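Local coordinates for glutaconate CoA-transferase subunit A (Acidaminococcus fermentans, PDB 1POI), which transfers the coenzyme A moiety from acetyl-CoA to (R)-2-hydroxyglutarate and related compounds such as glutaconate, a step in L-glutamate degradation by the hydroxyglutarate pathway, at residues H19-G24 against P170-A175; M107-A112 against V198-A203. All coordinates share one frame; numbering follows the deposited sequence.

Interaction 1 (H19-G24 against P170-A175); sequences HIALGG and PQVDVA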
ATOM      1  N   HIS A  19     -28.589  -6.997  27.578  1.00 11.07           N
ATOM      2  CA  HIS A  19     -27.274  -7.453  28.013  1.00 14.94           C
ATOM      3  C   HIS A  19     -26.453  -6.919  26.852  1.00 18.00           C
ATOM      4  O   HIS A  19     -26.592  -7.430  25.726  1.00 18.16           O
ATOM      5  CB  HIS A  19     -27.181  -8.980  27.982  1.00 14.21           C
ATOM      6  CG  HIS A  19     -25.825  -9.516  28.337  1.00 14.73           C
ATOM      7  ND1 HIS A  19     -24.716  -9.337  27.537  1.00 15.53           N
ATOM      8  CD2 HIS A  19     -25.405 -10.238  29.409  1.00 13.98           C
ATOM      9  CE1 HIS A  19     -23.672  -9.925  28.105  1.00 16.06           C
ATOM     10  NE2 HIS A  19     -24.064 -10.478  29.240  1.00  7.25           N
ATOM     11  N   ILE A  20     -25.673  -5.863  27.094  1.00 19.13           N
ATOM     12  CA  ILE A  20     -24.856  -5.247  26.040  1.00 18.25           C
ATOM     13  C   ILE A  20     -23.385  -5.588  26.192  1.00 17.37           C
ATOM     14  O   ILE A  20     -22.948  -6.135  27.216  1.00 16.26           O
ATOM     15  CB  ILE A  20     -24.915  -3.692  26.078  1.00 19.07           C
ATOM     16  CG1 ILE A  20     -24.477  -3.184  27.449  1.00 18.11           C
ATOM     17  CG2 ILE A  20     -26.279  -3.182  25.692  1.00 17.29           C
ATOM     18  CD1 ILE A  20     -24.302  -1.704  27.485  1.00 22.11           C
ATOM     19  N   ALA A  21     -22.635  -5.275  25.142  1.00 16.84           N
ATOM     20  CA  ALA A  21     -21.188  -5.455  25.117  1.00 15.53           C
ATOM     21  C   ALA A  21     -20.602  -4.274  24.310  1.00 15.92           C
ATOM     22  O   ALA A  21     -21.071  -3.933  23.203  1.00 10.43           O
ATOM     23  CB  ALA A  21     -20.813  -6.797  24.510  1.00 13.35           C
ATOM     24  N   LEU A  22     -19.647  -3.587  24.926  1.00 17.43           N
ATOM     25  CA  LEU A  22     -19.008  -2.435  24.299  1.00 18.74           C
ATOM     26  C   LEU A  22     -17.601  -2.811  23.856  1.00 18.29           C
ATOM     27  O   LEU A  22     -16.860  -3.459  24.604  1.00 15.65           O
ATOM     28  CB  LEU A  22     -18.974  -1.250  25.278  1.00 18.04           C
ATOM     29  CG  LEU A  22     -20.349  -0.713  25.722  1.00 19.34           C
ATOM     30  CD1 LEU A  22     -20.212   0.110  26.971  1.00 20.18           C
ATOM     31  CD2 LEU A  22     -21.025   0.100  24.628  1.00 13.79           C
ATOM     32  N   GLY A  23     -17.270  -2.458  22.619  1.00 17.19           N
ATOM     33  CA  GLY A  23     -15.951  -2.747  22.093  1.00 20.77           C
ATOM     34  C   GLY A  23     -14.838  -1.871  22.654  1.00 21.83           C
ATOM     35  O   GLY A  23     -15.071  -1.102  23.599  1.00 24.49           O
ATOM     36  N   GLY A  24     -13.626  -2.025  22.105  1.00 19.46           N
ATOM     37  CA  GLY A  24     -12.478  -1.236  22.522  1.00 14.84           C
ATOM     38  C   GLY A  24     -11.813  -1.694  23.797  1.00 14.33           C
ATOM     39  O   GLY A  24     -12.366  -2.508  24.519  1.00 14.75           O
ATOM     40  N   PRO A 170     -21.927 -16.117  27.989  1.00 17.99           N
ATOM     41  CA  PRO A 170     -22.897 -15.025  27.973  1.00 19.59           C
ATOM     42  C   PRO A 170     -23.698 -14.870  26.677  1.00 22.67           C
ATOM     43  O   PRO A 170     -23.207 -15.182  25.603  1.00 26.98           O
ATOM     44  CB  PRO A 170     -22.018 -13.810  28.240  1.00 19.67           C
ATOM     45  CG  PRO A 170     -20.789 -14.137  27.465  1.00 18.91           C
ATOM     46  CD  PRO A 170     -20.557 -15.604  27.807  1.00 21.95           C
ATOM     47  N   GLN A 171     -24.935 -14.383  26.792  1.00 24.76           N
ATOM     48  CA  GLN A 171     -25.822 -14.160  25.649  1.00 25.54           C
ATOM     49  C   GLN A 171     -25.979 -12.659  25.471  1.00 24.56           C
ATOM     50  O   GLN A 171     -26.719 -11.995  26.188  1.00 26.20           O
ATOM     51  CB  GLN A 171     -27.171 -14.813  25.900  1.00 30.58           C
ATOM     52  CG  GLN A 171     -27.049 -16.304  26.121  1.00 42.39           C
ATOM     53  CD  GLN A 171     -28.388 -16.998  26.130  1.00 49.10           C
ATOM     54  OE1 GLN A 171     -29.052 -17.115  25.091  1.00 52.59           O
ATOM     55  NE2 GLN A 171     -28.800 -17.464  27.306  1.00 51.23           N
ATOM     56  N   VAL A 172     -25.283 -12.133  24.486  1.00 21.20           N
ATOM     57  CA  VAL A 172     -25.256 -10.718  24.245  1.00 17.74           C
ATOM     58  C   VAL A 172     -26.336 -10.246  23.278  1.00 19.10           C
ATOM     59  O   VAL A 172     -26.358 -10.642  22.112  1.00 21.47           O
ATOM     60  CB  VAL A 172     -23.829 -10.324  23.754  1.00 16.87           C
ATOM     61  CG1 VAL A 172     -23.704  -8.815  23.605  1.00 15.71           C
ATOM     62  CG2 VAL A 172     -22.771 -10.877  24.733  1.00  7.67           C
ATOM     63  N   ASP A 173     -27.196  -9.348  23.749  1.00 16.42           N
ATOM     64  CA  ASP A 173     -28.272  -8.836  22.928  1.00 13.50           C
ATOM     65  C   ASP A 173     -27.762  -7.868  21.893  1.00 13.85           C
ATOM     66  O   ASP A 173     -28.069  -8.021  20.714  1.00 12.99           O
ATOM     67  CB  ASP A 173     -29.340  -8.169  23.792  1.00 13.79           C
ATOM     68  CG  ASP A 173     -30.007  -9.136  24.735  1.00 13.48           C
ATOM     69  OD1 ASP A 173     -30.359 -10.253  24.285  1.00 19.40           O
ATOM     70  OD2 ASP A 173     -30.185  -8.791  25.922  1.00  8.08           O
ATOM     71  N   VAL A 174     -27.042  -6.835  22.344  1.00 16.19           N
ATOM     72  CA  VAL A 174     -26.463  -5.820  21.442  1.00 15.53           C
ATOM     73  C   VAL A 174     -24.945  -5.685  21.652  1.00 14.53           C
ATOM     74  O   VAL A 174     -24.426  -5.750  22.788  1.00 12.34           O
ATOM     75  CB  VAL A 174     -27.039  -4.406  21.665  1.00 14.75           C
ATOM     76  CG1 VAL A 174     -26.947  -3.593  20.390  1.00 14.49           C
ATOM     77  CG2 VAL A 174     -28.445  -4.461  22.153  1.00 21.83           C
ATOM     78  N   ALA A 175     -24.245  -5.491  20.546  1.00 13.60           N
ATOM     79  CA  ALA A 175     -22.808  -5.291  20.570  1.00 14.24           C
ATOM     80  C   ALA A 175     -22.576  -3.948  19.892  1.00 15.43           C
ATOM     81  O   ALA A 175     -23.168  -3.676  18.820  1.00 17.11           O
ATOM     82  CB  ALA A 175     -22.126  -6.364  19.813  1.00 13.21           C
TER

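Interaction 2 (M107-A112 against V198-A203); sequences MMWHAA and VDIAEA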
ATOM      1  N   MET A 107     -12.316 -14.668  27.297  1.00 11.22           N
ATOM      2  CA  MET A 107     -12.637 -16.028  26.870  1.00 14.56           C
ATOM      3  C   MET A 107     -14.168 -16.144  26.695  1.00 14.94           C
ATOM      4  O   MET A 107     -14.650 -16.451  25.601  1.00 15.99           O
ATOM      5  CB  MET A 107     -12.154 -17.078  27.886  1.00 14.44           C
ATOM      6  CG  MET A 107     -10.648 -17.148  28.051  1.00 17.52           C
ATOM      7  SD  MET A 107      -9.703 -18.235  26.953  1.00 19.67           S
ATOM      8  CE  MET A 107     -10.613 -18.161  25.418  1.00 20.38           C
ATOM      9  N   MET A 108     -14.918 -15.853  27.756  1.00 10.90           N
ATOM     10  CA  MET A 108     -16.377 -15.911  27.732  1.00 11.03           C
ATOM     11  C   MET A 108     -16.960 -15.356  26.448  1.00  8.86           C
ATOM     12  O   MET A 108     -17.795 -15.985  25.809  1.00 10.05           O
ATOM     13  CB  MET A 108     -16.961 -15.184  28.943  1.00 10.18           C
ATOM     14  CG  MET A 108     -16.659 -15.902  30.259  1.00 13.14           C
ATOM     15  SD  MET A 108     -17.201 -15.036  31.729  1.00 16.90           S
ATOM     16  CE  MET A 108     -18.773 -14.498  31.261  1.00 18.99           C
ATOM     17  N   TRP A 109     -16.502 -14.184  26.056  1.00  9.40           N
ATOM     18  CA  TRP A 109     -16.976 -13.574  24.835  1.00 10.20           C
ATOM     19  C   TRP A 109     -16.512 -14.431  23.667  1.00 11.03           C
ATOM     20  O   TRP A 109     -17.260 -14.665  22.720  1.00 13.41           O
ATOM     21  CB  TRP A 109     -16.404 -12.161  24.690  1.00 13.87           C
ATOM     22  CG  TRP A 109     -17.202 -11.055  25.310  1.00 18.38           C
ATOM     23  CD1 TRP A 109     -18.557 -10.951  25.343  1.00 22.84           C
ATOM     24  CD2 TRP A 109     -16.693  -9.817  25.847  1.00 20.03           C
ATOM     25  NE1 TRP A 109     -18.927  -9.723  25.844  1.00 25.76           N
ATOM     26  CE2 TRP A 109     -17.801  -9.008  26.161  1.00 21.41           C
ATOM     27  CE3 TRP A 109     -15.407  -9.315  26.081  1.00 21.84           C
ATOM     28  CZ2 TRP A 109     -17.665  -7.719  26.698  1.00 22.40           C
ATOM     29  CZ3 TRP A 109     -15.277  -8.029  26.616  1.00 22.71           C
ATOM     30  CH2 TRP A 109     -16.398  -7.252  26.915  1.00 20.51           C
ATOM     31  N   HIS A 110     -15.278 -14.924  23.722  1.00  9.42           N
ATOM     32  CA  HIS A 110     -14.786 -15.728  22.614  1.00  8.73           C
ATOM     33  C   HIS A 110     -15.592 -17.023  22.443  1.00  8.51           C
ATOM     34  O   HIS A 110     -16.073 -17.316  21.336  1.00 11.80           O
ATOM     35  CB  HIS A 110     -13.275 -15.980  22.723  1.00  7.98           C
ATOM     36  CG  HIS A 110     -12.670 -16.532  21.469  1.00  2.00           C
ATOM     37  ND1 HIS A 110     -11.828 -17.622  21.468  1.00  2.00           N
ATOM     38  CD2 HIS A 110     -12.839 -16.187  20.171  1.00  2.00           C
ATOM     39  CE1 HIS A 110     -11.503 -17.926  20.226  1.00  2.00           C
ATOM     40  NE2 HIS A 110     -12.103 -17.070  19.417  1.00  2.00           N
ATOM     41  N   ALA A 111     -15.762 -17.770  23.529  1.00  6.18           N
ATOM     42  CA  ALA A 111     -16.555 -18.992  23.521  1.00  7.06           C
ATOM     43  C   ALA A 111     -17.958 -18.712  22.989  1.00 10.11           C
ATOM     44  O   ALA A 111     -18.562 -19.567  22.345  1.00 13.77           O
ATOM     45  CB  ALA A 111     -16.652 -19.547  24.885  1.00  6.94           C
ATOM     46  N   ALA A 112     -18.485 -17.519  23.241  1.00 11.20           N
ATOM     47  CA  ALA A 112     -19.814 -17.168  22.735  1.00 13.49           C
ATOM     48  C   ALA A 112     -19.779 -17.041  21.216  1.00 13.80           C
ATOM     49  O   ALA A 112     -20.620 -17.592  20.511  1.00 14.08           O
ATOM     50  CB  ALA A 112     -20.318 -15.872  23.372  1.00 13.64           C
ATOM     51  N   VAL A 198     -14.516  -8.331  17.335  1.00 15.83           N
ATOM     52  CA  VAL A 198     -15.069  -9.272  16.345  1.00 14.17           C
ATOM     53  C   VAL A 198     -15.934 -10.375  17.000  1.00 12.60           C
ATOM     54  O   VAL A 198     -16.976 -10.777  16.467  1.00  8.43           O
ATOM     55  CB  VAL A 198     -13.944  -9.856  15.461  1.00 16.28           C
ATOM     56  CG1 VAL A 198     -14.509 -10.784  14.398  1.00 18.08           C
ATOM     57  CG2 VAL A 198     -13.204  -8.726  14.763  1.00 17.92           C
ATOM     58  N   ASP A 199     -15.507 -10.821  18.179  1.00 11.58           N
ATOM     59  CA  ASP A 199     -16.221 -11.822  18.954  1.00 11.47           C
ATOM     60  C   ASP A 199     -17.632 -11.309  19.277  1.00 13.33           C
ATOM     61  O   ASP A 199     -18.622 -11.933  18.927  1.00 17.70           O
ATOM     62  CB  ASP A 199     -15.508 -12.077  20.283  1.00 10.51           C
ATOM     63  CG  ASP A 199     -14.357 -13.067  20.174  1.00 13.52           C
ATOM     64  OD1 ASP A 199     -14.191 -13.765  19.140  1.00  9.47           O
ATOM     65  OD2 ASP A 199     -13.622 -13.168  21.177  1.00 14.70           O
ATOM     66  N   ILE A 200     -17.722 -10.170  19.950  1.00 11.21           N
ATOM     67  CA  ILE A 200     -19.020  -9.611  20.320  1.00  9.21           C
ATOM     68  C   ILE A 200     -19.929  -9.202  19.144  1.00  9.13           C
ATOM     69  O   ILE A 200     -21.134  -9.017  19.341  1.00  7.42           O
ATOM     70  CB  ILE A 200     -18.880  -8.466  21.364  1.00  6.89           C
ATOM     71  CG1 ILE A 200     -18.200  -7.221  20.761  1.00  7.90           C
ATOM     72  CG2 ILE A 200     -18.043  -8.954  22.500  1.00  7.89           C
ATOM     73  CD1 ILE A 200     -18.133  -6.010  21.692  1.00  2.00           C
ATOM     74  N   ALA A 201     -19.375  -9.063  17.937  1.00  7.20           N
ATOM     75  CA  ALA A 201     -20.204  -8.725  16.754  1.00  9.88           C
ATOM     76  C   ALA A 201     -20.681 -10.028  16.094  1.00 12.11           C
ATOM     77  O   ALA A 201     -21.440  -9.996  15.127  1.00 14.12           O
ATOM     78  CB  ALA A 201     -19.416  -7.908  15.731  1.00  2.40           C
ATOM     79  N   GLU A 202     -20.095 -11.147  16.516  1.00  9.62           N
ATOM     80  CA  GLU A 202     -20.470 -12.443  16.010  1.00 11.32           C
ATOM     81  C   GLU A 202     -21.500 -13.008  16.990  1.00 11.53           C
ATOM     82  O   GLU A 202     -22.519 -13.571  16.570  1.00 13.54           O
ATOM     83  CB  GLU A 202     -19.257 -13.380  15.903  1.00 11.52           C
ATOM     84  CG  GLU A 202     -19.630 -14.791  15.444  1.00 14.29           C
ATOM     85  CD  GLU A 202     -18.479 -15.587  14.823  1.00 18.43           C
ATOM     86  OE1 GLU A 202     -17.404 -15.706  15.448  1.00 21.08           O
ATOM     87  OE2 GLU A 202     -18.662 -16.123  13.709  1.00 16.37           O
ATOM     88  N   ALA A 203     -21.230 -12.835  18.285  1.00  8.16           N
ATOM     89  CA  ALA A 203     -22.104 -13.305  19.349  1.00  8.06           C
ATOM     90  C   ALA A 203     -23.420 -12.556  19.437  1.00 11.36           C
ATOM     91  O   ALA A 203     -24.476 -13.150  19.275  1.00 15.42           O
ATOM     92  CB  ALA A 203     -21.404 -13.249  20.677  1.00  7.15           C
TER

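Interaction 1 (H19-G24 against P170-A175)
The two segments run parallel, with Ile20 bridged to Val174 and Ala21 to Ala175, and the backbone bond from Ala21 N to Val174 O is 3.0 Å long and nearly along the C=O axis. Two residues earlier, His19 O takes two N-H groups: Asp173 N lies 2.8 Å from it in the carbonyl plane, while Val174 N adds a weak, long bond. Asp173 also returns the grip with its side chain. CG stands beside its own backbone N (chi1 -63°), which brings the carboxylate to His19 N; OD2 accepts there through its anti lone pair at 2.9 Å in an almost straight bond (167°). The same oxygen makes a salt bridge to Lys145. Strands 19-22 and 174-179 are neighbours in the middle of the parallel sheet of an open alpha/beta fold, with 46-49 beyond 19-22 and 206-211 beyond 174-179. With CG anti to the backbone N (chi1 176°), the His19 ring reaches over the 170-172 backbone, and Gln171 O sits 3.3 Å above the plane of one ring face, offset toward the rim. Val172 splits its branches: CG2 meets His19 CE1 at 3.6 Å, and CG1 packs against Ala21 CB. Ile20 and Val174 lie together on the face opposite Ala21 and Ala175, and there Ile20 also touches Trp57 of helix 55-62.

Interaction 2 (M107-A112 against V198-A203)
Asp199 O is gripped by two backbone N-H groups of its own helix, Glu202 N at 2.9 Å, three residues on, and Ala203 N at 2.8 Å, four residues on. No hydrogen bond crosses between 107-112 and 198-203. The Asp199 carboxylate instead leans on the His110 side chain: OD1 comes in the ring plane to the edge, 3.0 Å from His110 CD2, and OD2 lies 3.2 Å from His110 CB. Ring and carboxylate planes are only 28° apart, so the two flat groups are turned nearly alike. The stronger partner of Asp199 OD1 lies outside both helices, a basic side chain on the chain of another protein that holds it in an intersubunit salt bridge; that charge probably offsets the carboxylate in this buried place. The two helices belong to the alpha layer on one side of the parallel sheet, helix 197-203 lying in the beta-alpha-beta connection between strands 174-179 and 206-211. Their axes approach to 8.3 Å and cross at 45°. On the sheet side of this crossing, Ile200 CG2 stands over the pyrrole ring of Trp109 in a CH-pi contact, 3.4 Å from the centroid and 5° off the ring normal. CG1 of Ile200 takes the crowded position between backbone N and carbonyl carbon, which sets CG2 beside the N, where it meets the indole. Further along, the helices touch methyl to methyl, Ala112 CB to Ala203 CB at 3.9 Å, consistent with the close approach of the axes. The ring of His110 also meets His110 of the second copy of this subunit, steeply tilted against it, which carries the contact into the oligomer interface.

In the fold
Along the chain the segments alternate, 19-24, 107-112, 170-175 and then 198-203, so interactions 1 and 2 interlock in sequence; their centres are about 9 Å apart. Interaction 1 is a strand pairing in the central sheet, and interaction 2 is a helix pair lying against the sheet face that carries Ala21 and Ala175. The layers touch directly: Ala21 CB is 3.7 Å from Trp109 NE1, and Ala175 CB packs against Ile200 O. At the start of 170-175, Pro170 lies on Met108. Together they join the sheet centre to the helical layer, whose helices also meet other chains of the eight-chain assembly.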